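Local coordinates for protein succinate dehydrogenase subunit A (Mycolicibacterium smegmatis MC2 51, PDB 6LUM) that probably oxidises succinate to fumarate as the FAD-carrying flavoprotein subunit of succinate dehydrogenase, passing electrons on towards the quinone pool, at residues L165-T170 against F228-P233; E275-T280 against V295-E300; R370-V375 against M553-G558. All coordinates share one frame; numbering follows the deposited sequence.

The three contacts follow one another along the chain, each closing before the next opens, yet in space they form a pair and an outlier. Contacts 1 and 3 have centres 11 Å apart and touch through Pro233, which packs on Met553 and Tyr555. Together they join the edge strand 162-172 of the four-stranded mixed sheet, the end of helix 223-229, the loop 370-375 and strand 550-556. Contact 2, between helices 274-277 and 287-299, lies across the chain's centre from contact 1, with centres 44 Å apart, and 39 Å from contact 3. One flavoprotein chain thus pairs two neighbouring, partly buried contacts on one side with a charged surface contact between helices on the other.

Contact 1 of 3, residues L165-T170 against F228-P233; sequences LDIALT and FRKGLP
Lys230 lies across Ile167 because its side chain bends twice, chi2 (-52°) turning CD and chi3 (-70°) turning CE from the extended course, while chi1 of Ile167 (70°) sets CG1 between its own backbone N and carbonyl carbon. The lysine belongs to a Schellman motif: Gly231, with positive phi, ends helix 223-229, and Lys230 before it reaches over to strand 162-172, the edge of a four-stranded mixed sheet within this chain. Ile167 CG1 meets Lys230 CG at 3.6 Å, the two side chains crossing at a slant. Beyond the bends, Lys230 NZ gives a weak hydrogen bond to Ile167 O at 3.3 Å. Asp166 crosses the lysine at about a right angle, its OD2 3.8 Å from Lys230 CD. The opposite charges, Asp166 OD1 and Lys230 NZ, stand 4.6 Å apart without contact, so any attraction is probably general rather than a directed bond. A classic beta bulge, in which Leu165 and Asp166 both face Ile182 of strand 175-185, interrupts the regular pairing beside this spot. Next to Lys230, Arg229 turns to a different partner, a salt bridge with Glu516 of helix 503-527. Leu169 runs past the lysine in the opposite direction and brings CG to 4.0 Å from Lys230 CE. At the apolar end, Leu169 CD1 reaches Leu232 CD2 at 4.5 Å.

Contact 2 of 3, residues E275-T280 against V295-E300; sequences ERYAPT and VLEVLE
Glu297 OE2 is gripped by two arginines. One is Arg276, whose NH2 forms a salt bridge across the contact with Glu297 OE2 at 2.6 Å, and the other is Arg302, two residues beyond the segment 295-300, which binds the same oxygen through NE. The carboxylate oxygen sits at the edge of the Arg276 guanidinium, near its plane, although the two flat groups are turned 51° apart and the side chains cross at about a right angle. Glu297 arrives there on an extended chain with CG anti to its backbone N (chi1 -162°). Its other oxygen comes up to the edge of the neighbouring ring: Glu297 OE1 lies 4.1 Å from Tyr277 CE2, with carboxylate and ring planes 74° apart.

Tyr277 also reaches toward Glu300, tip to tip. The nearest pair, Tyr277 OH and Glu300 OE2, is 3.4 Å apart, but that oxygen is less surely placed, and its stronger partner is Arg302, through a salt bridge to NH1 whose detail shares that uncertainty. An apolar side completes the contact where Tyr277 CE1 passes 4.4 Å from Leu296 CD1. Leu296 in turn packs on Phe469.

The pairing joins the short helix 274-277 to the last turns of helix 287-299, probably within the capping domain that this flavoprotein family inserts into its FAD-binding domain. The close positive charges of Arg276 and Arg302 would be offset by Glu297 OE2, which both bind; the part of Glu300 is less certain. The two arginines probably favour ionised Glu297, while the nearby Glu271 would partly oppose them, and solvent around the exposed Arg276 is likely to weaken the attraction.

Contact 3 of 3, residues R370-V375 against M553-G558; sequences RDNTNV and MAYKQG
Asn372 and Met553 make the nearest approach, Asn372 OD1 standing 3.4 Å from Met553 SD as the two side chains cross at a slant. The methionine is bent at its last torsion (chi3 70°), which turns CE back so that Met553 CE lies 4.3 Å from Asp371 O. Two residues along the strand, Tyr555 presents its ring edge to the same loop: Arg370 O lies in the ring plane, 4.0 Å from Tyr555 CE2. The hydroxyl goes further, with Tyr555 OH 4.1 Å from Asp371 CA. Contact therefore rests on van der Waals touch between the loop, through its backbone and the Asn372 side chain, and two large side chains projecting from the same side of the strand.

In the second shell, Pro233 packs against both Met553 and Tyr555, with Pro233 CB 3.4 Å from Tyr555 CE2, and Arg566 makes a cation-pi contact with the tyrosine ring. Separately, inside the loop, Asn374 CB packs over the Arg370 guanidinium.

Met553 and Tyr555 are themselves fixed by backbone hydrogen bonds to Asp568 and Arg566, and Ala554 by one to Leu234. These bonds make strand 550-556 the middle member of a three-stranded antiparallel sheet. Through the loop's contact with Met553 and Tyr555 the FAD-binding and C-terminal family regions meet, as in the succinate dehydrogenase and fumarate reductase flavoproteins.

Contact 1 of 3, residues L165-T170 against F228-P233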
loop_
_atom_site.group_PDB
_atom_site.type_symbol
_atom_site.label_atom_id
_atom_site.label_comp_id
_atom_site.label_asym_id
_atom_site.label_seq_id
_atom_site.Cartn_x
_atom_site.Cartn_y
_atom_site.Cartn_z
ATOM N N LEU D 165 31.235 -24.489 -6.585
ATOM C CA LEU D 165 32.363 -25.356 -6.882
ATOM C C LEU D 165 31.993 -26.814 -7.074
ATOM O O LEU D 165 32.772 -27.549 -7.683
ATOM C CB LEU D 165 33.406 -25.261 -5.768
ATOM C CG LEU D 165 34.205 -23.969 -5.742
ATOM C CD1 LEU D 165 35.156 -23.952 -4.584
ATOM C CD2 LEU D 165 34.948 -23.822 -7.037
ATOM N N ASP D 166 30.847 -27.265 -6.577
ATOM C CA ASP D 166 30.522 -28.674 -6.755
ATOM C C ASP D 166 29.024 -28.872 -6.633
ATOM O O ASP D 166 28.306 -28.001 -6.152
ATOM C CB ASP D 166 31.252 -29.542 -5.734
ATOM C CG ASP D 166 31.607 -30.897 -6.280
ATOM O OD1 ASP D 166 32.064 -31.754 -5.494
ATOM O OD2 ASP D 166 31.432 -31.110 -7.498
ATOM N N ILE D 167 28.557 -30.033 -7.083
ATOM C CA ILE D 167 27.194 -30.462 -6.814
ATOM C C ILE D 167 27.249 -31.803 -6.104
ATOM O O ILE D 167 28.250 -32.521 -6.149
ATOM C CB ILE D 167 26.312 -30.555 -8.075
ATOM C CG1 ILE D 167 26.747 -31.706 -8.959
ATOM C CG2 ILE D 167 26.356 -29.276 -8.851
ATOM C CD1 ILE D 167 26.044 -31.718 -10.267
ATOM N N ALA D 168 26.151 -32.135 -5.439
ATOM C CA ALA D 168 26.044 -33.343 -4.635
ATOM C C ALA D 168 25.009 -34.254 -5.272
ATOM O O ALA D 168 23.811 -33.980 -5.203
ATOM C CB ALA D 168 25.664 -33.000 -3.201
ATOM N N LEU D 169 25.473 -35.328 -5.893
ATOM C CA LEU D 169 24.603 -36.341 -6.471
ATOM C C LEU D 169 24.473 -37.481 -5.471
ATOM O O LEU D 169 25.399 -38.281 -5.314
ATOM C CB LEU D 169 25.159 -36.862 -7.793
ATOM C CG LEU D 169 25.194 -35.989 -9.037
ATOM C CD1 LEU D 169 25.276 -36.879 -10.242
ATOM C CD2 LEU D 169 23.978 -35.120 -9.118
ATOM N N THR D 170 23.332 -37.559 -4.797
ATOM C CA THR D 170 23.052 -38.695 -3.935
ATOM C C THR D 170 22.518 -39.838 -4.780
ATOM O O THR D 170 21.610 -39.644 -5.593
ATOM C CB THR D 170 22.044 -38.326 -2.852
ATOM O OG1 THR D 170 20.730 -38.295 -3.417
ATOM C CG2 THR D 170 22.365 -36.971 -2.276
ATOM N N PHE D 228 31.209 -32.402 -15.736
ATOM C CA PHE D 228 32.122 -33.382 -16.297
ATOM C C PHE D 228 32.877 -34.139 -15.222
ATOM O O PHE D 228 33.218 -35.307 -15.420
ATOM C CB PHE D 228 33.096 -32.681 -17.232
ATOM C CG PHE D 228 33.949 -33.603 -18.017
ATOM C CD1 PHE D 228 33.399 -34.440 -18.953
ATOM C CD2 PHE D 228 35.308 -33.618 -17.833
ATOM C CE1 PHE D 228 34.189 -35.279 -19.678
ATOM C CE2 PHE D 228 36.097 -34.462 -18.551
ATOM C CZ PHE D 228 35.540 -35.291 -19.474
ATOM N N ARG D 229 33.150 -33.502 -14.088
ATOM C CA ARG D 229 33.828 -34.188 -13.000
ATOM C C ARG D 229 32.898 -35.122 -12.248
ATOM O O ARG D 229 33.350 -36.146 -11.732
ATOM C CB ARG D 229 34.427 -33.173 -12.034
ATOM C CG ARG D 229 35.727 -32.595 -12.511
ATOM C CD ARG D 229 36.160 -31.421 -11.672
ATOM N NE ARG D 229 37.599 -31.205 -11.763
ATOM C CZ ARG D 229 38.231 -30.152 -11.262
ATOM N NH1 ARG D 229 37.551 -29.211 -10.633
ATOM N NH2 ARG D 229 39.542 -30.041 -11.387
ATOM N N LYS D 230 31.609 -34.795 -12.171
ATOM C CA LYS D 230 30.674 -35.680 -11.491
ATOM C C LYS D 230 30.480 -37.005 -12.207
ATOM O O LYS D 230 29.846 -37.900 -11.644
ATOM C CB LYS D 230 29.318 -35.007 -11.330
ATOM C CG LYS D 230 29.326 -33.841 -10.387
ATOM C CD LYS D 230 29.946 -34.212 -9.062
ATOM C CE LYS D 230 29.059 -35.153 -8.282
ATOM N NZ LYS D 230 29.614 -35.422 -6.934
ATOM N N GLY D 231 30.998 -37.160 -13.417
ATOM C CA GLY D 231 30.821 -38.371 -14.180
ATOM C C GLY D 231 29.807 -38.272 -15.295
ATOM O O GLY D 231 29.702 -39.206 -16.093
ATOM N N LEU D 232 29.054 -37.182 -15.364
ATOM C CA LEU D 232 28.114 -36.971 -16.445
ATOM C C LEU D 232 28.872 -36.634 -17.728
ATOM O O LEU D 232 30.046 -36.272 -17.683
ATOM C CB LEU D 232 27.143 -35.858 -16.071
ATOM C CG LEU D 232 26.527 -36.022 -14.686
ATOM C CD1 LEU D 232 25.845 -34.760 -14.225
ATOM C CD2 LEU D 232 25.547 -37.154 -14.715
ATOM N N PRO D 233 28.234 -36.763 -18.887
ATOM C CA PRO D 233 28.942 -36.572 -20.152
ATOM C C PRO D 233 28.940 -35.123 -20.626
ATOM O O PRO D 233 28.200 -34.275 -20.129
ATOM C CB PRO D 233 28.137 -37.447 -21.110
ATOM C CG PRO D 233 26.783 -37.343 -20.606
ATOM C CD PRO D 233 26.872 -37.265 -19.119
#

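Contact 2 of 3, residues E275-T280 against V295-E300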
loop_
_atom_site.group_PDB
_atom_site.type_symbol
_atom_site.label_atom_id
_atom_site.label_comp_id
_atom_site.label_asym_id
_atom_site.label_seq_id
_atom_site.Cartn_x
_atom_site.Cartn_y
_atom_site.Cartn_z
ATOM N N GLU D 275 35.941 -13.113 -52.475
ATOM C CA GLU D 275 35.191 -13.268 -53.716
ATOM C C GLU D 275 35.642 -14.498 -54.495
ATOM O O GLU D 275 34.861 -15.057 -55.273
ATOM C CB GLU D 275 35.322 -12.002 -54.565
ATOM C CG GLU D 275 36.750 -11.668 -54.980
ATOM C CD GLU D 275 37.139 -12.308 -56.298
ATOM O OE1 GLU D 275 36.228 -12.657 -57.075
ATOM O OE2 GLU D 275 38.352 -12.466 -56.554
ATOM N N ARG D 276 36.885 -14.937 -54.300
ATOM C CA ARG D 276 37.354 -16.167 -54.923
ATOM C C ARG D 276 37.202 -17.381 -54.019
ATOM O O ARG D 276 37.112 -18.504 -54.527
ATOM C CB ARG D 276 38.818 -16.030 -55.351
ATOM C CG ARG D 276 39.819 -16.237 -54.232
ATOM C CD ARG D 276 41.243 -15.992 -54.691
ATOM N NE ARG D 276 42.086 -15.517 -53.597
ATOM C CZ ARG D 276 43.408 -15.408 -53.663
ATOM N NH1 ARG D 276 44.050 -15.747 -54.771
ATOM N NH2 ARG D 276 44.090 -14.963 -52.617
ATOM N N TYR D 277 37.171 -17.193 -52.699
ATOM C CA TYR D 277 36.942 -18.315 -51.796
ATOM C C TYR D 277 35.469 -18.649 -51.632
ATOM O O TYR D 277 35.139 -19.799 -51.320
ATOM C CB TYR D 277 37.557 -18.033 -50.423
ATOM C CG TYR D 277 39.046 -18.286 -50.362
ATOM C CD1 TYR D 277 39.560 -19.559 -50.544
ATOM C CD2 TYR D 277 39.937 -17.250 -50.124
ATOM C CE1 TYR D 277 40.922 -19.795 -50.490
ATOM C CE2 TYR D 277 41.300 -17.476 -50.067
ATOM C CZ TYR D 277 41.787 -18.751 -50.251
ATOM O OH TYR D 277 43.143 -18.978 -50.194
ATOM N N ALA D 278 34.582 -17.686 -51.835
ATOM C CA ALA D 278 33.141 -17.928 -51.777
ATOM C C ALA D 278 32.456 -16.905 -52.665
ATOM O O ALA D 278 32.351 -15.726 -52.298
ATOM C CB ALA D 278 32.609 -17.849 -50.348
ATOM N N PRO D 279 32.000 -17.301 -53.844
ATOM C CA PRO D 279 31.132 -16.433 -54.637
ATOM C C PRO D 279 29.696 -16.511 -54.123
ATOM O O PRO D 279 29.409 -17.118 -53.094
ATOM C CB PRO D 279 31.266 -17.012 -56.043
ATOM C CG PRO D 279 31.468 -18.459 -55.803
ATOM C CD PRO D 279 32.317 -18.550 -54.559
ATOM N N THR D 280 28.798 -15.850 -54.863
ATOM C CA THR D 280 27.362 -15.754 -54.589
ATOM C C THR D 280 27.094 -14.864 -53.376
ATOM O O THR D 280 25.975 -14.379 -53.184
ATOM C CB THR D 280 26.759 -17.157 -54.395
ATOM O OG1 THR D 280 27.028 -17.956 -55.552
ATOM C CG2 THR D 280 25.255 -17.099 -54.189
ATOM N N VAL D 295 42.696 -17.511 -42.383
ATOM C CA VAL D 295 43.820 -18.292 -41.879
ATOM C C VAL D 295 44.602 -18.903 -43.028
ATOM O O VAL D 295 45.836 -18.914 -43.015
ATOM C CB VAL D 295 43.335 -19.370 -40.897
ATOM C CG1 VAL D 295 44.481 -20.309 -40.542
ATOM C CG2 VAL D 295 42.781 -18.718 -39.658
ATOM N N LEU D 296 43.905 -19.407 -44.044
ATOM C CA LEU D 296 44.578 -20.013 -45.184
ATOM C C LEU D 296 45.493 -19.018 -45.875
ATOM O O LEU D 296 46.617 -19.356 -46.261
ATOM C CB LEU D 296 43.543 -20.542 -46.172
ATOM C CG LEU D 296 43.155 -22.007 -46.048
ATOM C CD1 LEU D 296 42.253 -22.404 -47.204
ATOM C CD2 LEU D 296 44.409 -22.874 -46.010
ATOM N N GLU D 297 45.011 -17.791 -46.080
ATOM C CA GLU D 297 45.804 -16.846 -46.855
ATOM C C GLU D 297 46.944 -16.285 -46.026
ATOM O O GLU D 297 48.038 -16.050 -46.547
ATOM C CB GLU D 297 44.948 -15.730 -47.428
ATOM C CG GLU D 297 45.683 -15.048 -48.535
ATOM C CD GLU D 297 44.747 -14.293 -49.410
ATOM O OE1 GLU D 297 43.580 -14.178 -49.016
ATOM O OE2 GLU D 297 45.144 -13.883 -50.512
ATOM N N VAL D 298 46.714 -16.061 -44.728
ATOM C CA VAL D 298 47.819 -15.628 -43.886
ATOM C C VAL D 298 48.834 -16.748 -43.711
ATOM O O VAL D 298 49.997 -16.488 -43.387
ATOM C CB VAL D 298 47.334 -15.128 -42.512
ATOM C CG1 VAL D 298 47.074 -16.285 -41.578
ATOM C CG2 VAL D 298 48.352 -14.180 -41.903
ATOM N N LEU D 299 48.424 -17.994 -43.932
ATOM C CA LEU D 299 49.336 -19.120 -43.846
ATOM C C LEU D 299 50.106 -19.345 -45.135
ATOM O O LEU D 299 51.288 -19.701 -45.085
ATOM C CB LEU D 299 48.567 -20.393 -43.483
ATOM C CG LEU D 299 49.323 -21.586 -42.899
ATOM C CD1 LEU D 299 49.728 -21.330 -41.459
ATOM C CD2 LEU D 299 48.468 -22.834 -42.995
ATOM N N GLU D 300 49.475 -19.143 -46.288
ATOM C CA GLU D 300 50.155 -19.380 -47.554
ATOM C C GLU D 300 51.126 -18.271 -47.923
ATOM O O GLU D 300 51.758 -18.364 -48.979
ATOM C CB GLU D 300 49.133 -19.566 -48.676
ATOM C CG GLU D 300 48.280 -18.339 -48.962
ATOM C CD GLU D 300 47.183 -18.620 -49.969
ATOM O OE1 GLU D 300 47.134 -19.751 -50.495
ATOM O OE2 GLU D 300 46.344 -17.727 -50.208
#

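Contact 3 of 3, residues R370-V375 against M553-G558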
loop_
_atom_site.group_PDB
_atom_site.type_symbol
_atom_site.label_atom_id
_atom_site.label_comp_id
_atom_site.label_asym_id
_atom_site.label_seq_id
_atom_site.Cartn_x
_atom_site.Cartn_y
_atom_site.Cartn_z
ATOM N N ARG D 370 22.133 -38.210 -18.816
ATOM C CA ARG D 370 23.283 -38.961 -18.348
ATOM C C ARG D 370 23.612 -40.134 -19.250
ATOM O O ARG D 370 24.614 -40.812 -19.013
ATOM C CB ARG D 370 23.060 -39.471 -16.921
ATOM C CG ARG D 370 22.243 -40.732 -16.848
ATOM C CD ARG D 370 22.370 -41.402 -15.499
ATOM N NE ARG D 370 21.610 -42.643 -15.460
ATOM C CZ ARG D 370 20.372 -42.742 -14.994
ATOM N NH1 ARG D 370 19.753 -41.672 -14.519
ATOM N NH2 ARG D 370 19.757 -43.913 -15.000
ATOM N N ASP D 371 22.799 -40.389 -20.265
ATOM C CA ASP D 371 23.058 -41.376 -21.300
ATOM C C ASP D 371 22.608 -40.728 -22.600
ATOM O O ASP D 371 22.428 -39.509 -22.675
ATOM C CB ASP D 371 22.323 -42.691 -21.011
ATOM C CG ASP D 371 22.999 -43.516 -19.940
ATOM O OD1 ASP D 371 24.231 -43.401 -19.783
ATOM O OD2 ASP D 371 22.294 -44.280 -19.245
ATOM N N ASN D 372 22.432 -41.521 -23.648
ATOM C CA ASN D 372 21.759 -40.975 -24.815
ATOM C C ASN D 372 20.257 -40.861 -24.601
ATOM O O ASN D 372 19.582 -40.189 -25.384
ATOM C CB ASN D 372 22.036 -41.830 -26.050
ATOM C CG ASN D 372 23.501 -42.144 -26.216
ATOM O OD1 ASN D 372 24.359 -41.382 -25.786
ATOM N ND2 ASN D 372 23.796 -43.268 -26.851
ATOM N N THR D 373 19.725 -41.502 -23.564
ATOM C CA THR D 373 18.286 -41.578 -23.327
ATOM C C THR D 373 17.869 -41.132 -21.935
ATOM O O THR D 373 16.831 -40.485 -21.794
ATOM C CB THR D 373 17.792 -43.014 -23.547
ATOM O OG1 THR D 373 18.060 -43.788 -22.373
ATOM C CG2 THR D 373 18.486 -43.658 -24.731
ATOM N N ASN D 374 18.641 -41.465 -20.904
ATOM C CA ASN D 374 18.206 -41.256 -19.532
ATOM C C ASN D 374 18.322 -39.785 -19.152
ATOM O O ASN D 374 18.739 -38.943 -19.943
ATOM C CB ASN D 374 19.013 -42.134 -18.588
ATOM C CG ASN D 374 18.795 -43.603 -18.842
ATOM O OD1 ASN D 374 17.979 -44.243 -18.183
ATOM N ND2 ASN D 374 19.522 -44.150 -19.805
ATOM N N VAL D 375 17.946 -39.471 -17.918
ATOM C CA VAL D 375 17.878 -38.091 -17.451
ATOM C C VAL D 375 18.153 -38.067 -15.958
ATOM O O VAL D 375 17.619 -38.882 -15.205
ATOM C CB VAL D 375 16.509 -37.458 -17.768
ATOM C CG1 VAL D 375 16.194 -36.374 -16.787
ATOM C CG2 VAL D 375 16.499 -36.886 -19.161
ATOM N N MET D 553 30.023 -37.710 -27.403
ATOM C CA MET D 553 29.809 -37.568 -25.972
ATOM C C MET D 553 31.015 -38.126 -25.241
ATOM O O MET D 553 31.518 -39.192 -25.595
ATOM C CB MET D 553 28.527 -38.272 -25.540
ATOM C CG MET D 553 27.311 -37.743 -26.254
ATOM S SD MET D 553 25.765 -38.245 -25.509
ATOM C CE MET D 553 25.809 -37.288 -24.014
ATOM N N ALA D 554 31.491 -37.398 -24.242
ATOM C CA ALA D 554 32.706 -37.750 -23.531
ATOM C C ALA D 554 32.392 -37.955 -22.062
ATOM O O ALA D 554 31.690 -37.137 -21.455
ATOM C CB ALA D 554 33.766 -36.668 -23.701
ATOM N N TYR D 555 32.906 -39.050 -21.502
ATOM C CA TYR D 555 32.770 -39.385 -20.094
ATOM C C TYR D 555 34.149 -39.467 -19.461
ATOM O O TYR D 555 35.081 -40.015 -20.054
ATOM C CB TYR D 555 32.062 -40.724 -19.891
ATOM C CG TYR D 555 30.718 -40.863 -20.550
ATOM C CD1 TYR D 555 30.613 -41.214 -21.881
ATOM C CD2 TYR D 555 29.553 -40.674 -19.832
ATOM C CE1 TYR D 555 29.396 -41.352 -22.480
ATOM C CE2 TYR D 555 28.329 -40.812 -20.425
ATOM C CZ TYR D 555 28.256 -41.149 -21.751
ATOM O OH TYR D 555 27.032 -41.290 -22.354
ATOM N N LYS D 556 34.268 -38.937 -18.252
ATOM C CA LYS D 556 35.510 -38.998 -17.499
ATOM C C LYS D 556 35.534 -40.266 -16.663
ATOM O O LYS D 556 34.521 -40.654 -16.078
ATOM C CB LYS D 556 35.646 -37.774 -16.598
ATOM C CG LYS D 556 37.005 -37.600 -15.971
ATOM C CD LYS D 556 36.935 -36.580 -14.860
ATOM C CE LYS D 556 38.307 -36.241 -14.341
ATOM N NZ LYS D 556 39.109 -35.544 -15.372
ATOM N N GLN D 557 36.695 -40.913 -16.602
ATOM C CA GLN D 557 36.776 -42.208 -15.936
ATOM C C GLN D 557 37.191 -42.080 -14.474
ATOM O O GLN D 557 36.440 -42.466 -13.574
ATOM C CB GLN D 557 37.740 -43.122 -16.693
ATOM C CG GLN D 557 37.394 -43.291 -18.160
ATOM C CD GLN D 557 36.164 -44.142 -18.393
ATOM O OE1 GLN D 557 35.054 -43.774 -18.016
ATOM N NE2 GLN D 557 36.357 -45.286 -19.027
ATOM N N GLY D 558 38.372 -41.534 -14.222
ATOM C CA GLY D 558 38.893 -41.423 -12.874
ATOM C C GLY D 558 38.285 -40.283 -12.088
ATOM O O GLY D 558 37.133 -39.889 -12.300
#